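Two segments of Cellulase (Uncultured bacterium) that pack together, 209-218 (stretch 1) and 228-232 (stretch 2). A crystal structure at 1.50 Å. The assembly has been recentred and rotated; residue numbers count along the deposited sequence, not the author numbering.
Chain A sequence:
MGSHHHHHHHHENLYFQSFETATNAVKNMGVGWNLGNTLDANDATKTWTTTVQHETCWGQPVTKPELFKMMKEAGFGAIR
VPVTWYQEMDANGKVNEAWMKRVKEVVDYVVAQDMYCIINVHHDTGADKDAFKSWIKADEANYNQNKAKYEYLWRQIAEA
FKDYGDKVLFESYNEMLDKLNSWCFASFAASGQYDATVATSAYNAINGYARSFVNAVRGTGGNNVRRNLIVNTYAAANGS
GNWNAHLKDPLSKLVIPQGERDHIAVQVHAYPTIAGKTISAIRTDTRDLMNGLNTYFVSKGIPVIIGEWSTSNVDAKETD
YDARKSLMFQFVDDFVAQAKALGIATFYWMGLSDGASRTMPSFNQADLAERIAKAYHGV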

# COMPACT_ATOMS: atom_id res chain seq x y z
N TYR A 209 14.01 -6.31 5.99
CA TYR A 209 12.77 -5.78 6.56
C TYR A 209 11.59 -6.68 6.24
O TYR A 209 10.72 -6.91 7.09
N ALA A 210 11.54 -7.22 5.02
CA ALA A 210 10.46 -8.13 4.64
C ALA A 210 10.43 -9.37 5.54
O ALA A 210 9.37 -9.78 6.02
N ARG A 211 11.60 -9.99 5.77
CA ARG A 211 11.73 -11.13 6.67
C ARG A 211 11.32 -10.75 8.09
O ARG A 211 10.59 -11.49 8.76
N SER A 212 11.82 -9.61 8.57
CA SER A 212 11.52 -9.18 9.92
C SER A 212 10.02 -8.99 10.11
O SER A 212 9.48 -9.36 11.15
N PHE A 213 9.35 -8.39 9.11
CA PHE A 213 7.91 -8.18 9.15
C PHE A 213 7.17 -9.50 9.27
O PHE A 213 6.35 -9.69 10.17
N VAL A 214 7.47 -10.44 8.37
CA VAL A 214 6.76 -11.71 8.38
C VAL A 214 7.00 -12.42 9.70
O VAL A 214 6.07 -12.91 10.35
N ASN A 215 8.27 -12.49 10.13
CA ASN A 215 8.59 -13.21 11.35
C ASN A 215 7.91 -12.58 12.56
O ASN A 215 7.41 -13.30 13.45
N ALA A 216 7.87 -11.25 12.63
CA ALA A 216 7.25 -10.59 13.77
C ALA A 216 5.76 -10.86 13.79
O ALA A 216 5.17 -11.14 14.84
N VAL A 217 5.12 -10.79 12.62
CA VAL A 217 3.68 -10.97 12.57
C VAL A 217 3.31 -12.41 12.88
O VAL A 217 2.48 -12.70 13.75
N ARG A 218 3.93 -13.36 12.17
CA ARG A 218 3.57 -14.75 12.35
C ARG A 218 3.91 -15.23 13.76
O ARG A 218 3.24 -16.12 14.29
N ASN A 228 -3.13 -12.99 5.49
CA ASN A 228 -2.49 -12.62 4.23
C ASN A 228 -1.68 -11.35 4.43
O ASN A 228 -2.21 -10.33 4.90
N LEU A 229 -0.39 -11.44 4.12
CA LEU A 229 0.57 -10.38 4.34
C LEU A 229 1.17 -9.94 3.01
O LEU A 229 1.19 -10.69 2.03
N ILE A 230 1.64 -8.70 2.98
CA ILE A 230 2.06 -8.05 1.74
C ILE A 230 3.43 -7.44 1.97
O ILE A 230 3.64 -6.74 2.97
N VAL A 231 4.37 -7.70 1.06
CA VAL A 231 5.70 -7.09 1.10
C VAL A 231 5.88 -6.26 -0.17
O VAL A 231 5.44 -6.67 -1.26
N ASN A 232 6.50 -5.09 -0.04
CA ASN A 232 6.66 -4.16 -1.14
C ASN A 232 8.07 -4.22 -1.72
O ASN A 232 9.06 -4.52 -1.04

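How does stretch 2 begin its run past the helix? Asn228 contributes almost nothing: its CA-to-CB bond points away from stretch 1, its chi1 is m, and its side-chain amide is hydrogen-bonded elsewhere in the structure. Strand 229-232 runs nearly antiparallel to helix 209-218, at 167° between their directions, with the axes approaching to 9.1 Å. No hydrogen bond crosses between the two stretches, so side-chain packing carries the contact.

What makes Leu229 the centre of the interface? Its CB points toward the helix, and of all the residues here it has the largest area covered by the other stretch. With chi1 m and chi2 t, it reaches four helix residues. CB of Leu229 lies 3.8 Å from CE2 of Phe213, CD2 of Leu229 meets CG1 of Val217 at 3.9 Å, and CD1 of Leu229 sits 4.3 Å from CG2 of Val214. Val214 and Val217 are both in the t rotamer; the CB of Val217 points toward the strand, whereas that of Val214 points sideways. CD1 of Leu229 also lies 3.4 Å from CZ of Arg218, over one face of the guanidinium. Although the CA-to-CB bond of Arg218 points sideways, the end of its side chain comes nearer, with chi1 m and chi2 off the usual wells at -105°. Its flat face can therefore cover the methyl group while its nitrogens form hydrogen bonds outside this contact.

Does Ile230 take part if its side chain turns away? It does so through its backbone. As expected from strand alternation, its CB points away from the helix, with chi1 m and chi2 t, and the nearest side-chain approach is 5.8 Å, from CB of Ile230 to CE2 of Phe213. The carbonyl O of Ile230, however, lies 3.4 Å from CE2 of Phe213. The t rotamer of Phe213 sends the ring to the strand, where the carbonyl approaches it obliquely.

How does Val231 complete the contact? Its CB again points toward the helix, and the m rotamer places CG1 of Val231 3.9 Å from CD2 of Phe213 and also 3.9 Å from CB of Ala210. The small side chain of Ala210 accompanies the close backbone approach here, where CA of Ala210 and CA of Val231 are 6.0 Å apart, against 7.5 Å between CA of Val214 and CA of Leu229. Asn232, pointing sideways with chi1 m, has no contact with the helix, and its ND2 is hydrogen-bonded elsewhere in the structure.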

# COMPACT_ATOMS: atom_id res chain seq x y z
CB TYR A 209 12.54 -4.35 6.07
CG TYR A 209 13.29 -3.28 6.85
CD1 TYR A 209 12.97 -3.02 8.17
CD2 TYR A 209 14.32 -2.53 6.26
CE1 TYR A 209 13.64 -2.05 8.90
CE2 TYR A 209 14.97 -1.54 6.97
CZ TYR A 209 14.63 -1.31 8.29
OH TYR A 209 15.22 -0.35 9.07
CB ALA A 210 10.58 -8.52 3.17
CB ARG A 211 13.19 -11.57 6.74
CG ARG A 211 13.73 -12.43 5.64
CD ARG A 211 15.01 -13.15 6.13
NE ARG A 211 16.02 -12.28 6.74
CZ ARG A 211 16.90 -11.54 6.06
NH1 ARG A 211 16.90 -11.52 4.74
NH2 ARG A 211 17.79 -10.80 6.71
CB SER A 212 12.25 -7.87 10.21
OG SER A 212 13.59 -8.10 10.62
CB PHE A 213 7.51 -7.45 7.87
CG PHE A 213 6.05 -7.53 7.51
CD1 PHE A 213 5.08 -6.90 8.27
CD2 PHE A 213 5.66 -8.19 6.35
CE1 PHE A 213 3.73 -6.95 7.89
CE2 PHE A 213 4.34 -8.23 5.95
CZ PHE A 213 3.37 -7.60 6.72
CB VAL A 214 7.15 -12.57 7.17
CG1 VAL A 214 6.63 -13.97 7.32
CG2 VAL A 214 6.60 -11.94 5.88
CB ASN A 215 10.10 -13.23 11.56
CG ASN A 215 10.82 -14.09 10.54
OD1 ASN A 215 10.22 -14.91 9.85
ND2 ASN A 215 12.14 -13.91 10.44
CB ALA A 216 7.52 -9.09 13.72
CB VAL A 217 3.12 -10.52 11.21
CG1 VAL A 217 1.65 -10.94 11.10
CG2 VAL A 217 3.28 -9.04 11.00
CB ARG A 218 4.25 -15.62 11.31
CG ARG A 218 4.03 -15.13 9.88
CD ARG A 218 3.05 -15.99 9.18
NE ARG A 218 2.90 -15.67 7.77
CZ ARG A 218 1.77 -15.21 7.24
NH1 ARG A 218 0.71 -15.01 8.02
NH2 ARG A 218 1.69 -14.96 5.94
CB ASN A 228 -3.56 -12.53 3.17
CG ASN A 228 -4.08 -13.89 2.81
OD1 ASN A 228 -3.29 -14.83 2.64
ND2 ASN A 228 -5.40 -14.03 2.73
CB LEU A 229 1.70 -10.86 5.25
CG LEU A 229 1.32 -11.53 6.56
CD1 LEU A 229 2.54 -11.95 7.34
CD2 LEU A 229 0.49 -10.56 7.37
CB ILE A 230 1.07 -6.94 1.34
CG1 ILE A 230 -0.36 -7.45 1.25
CG2 ILE A 230 1.51 -6.27 0.05
CD1 ILE A 230 -1.37 -6.33 1.44
CB VAL A 231 6.84 -8.12 1.27
CG1 VAL A 231 6.73 -8.79 2.63
CG2 VAL A 231 6.84 -9.14 0.16
CB ASN A 232 6.33 -2.72 -0.71
CG ASN A 232 4.87 -2.52 -0.37
OD1 ASN A 232 4.15 -3.46 -0.07
ND2 ASN A 232 4.43 -1.27 -0.41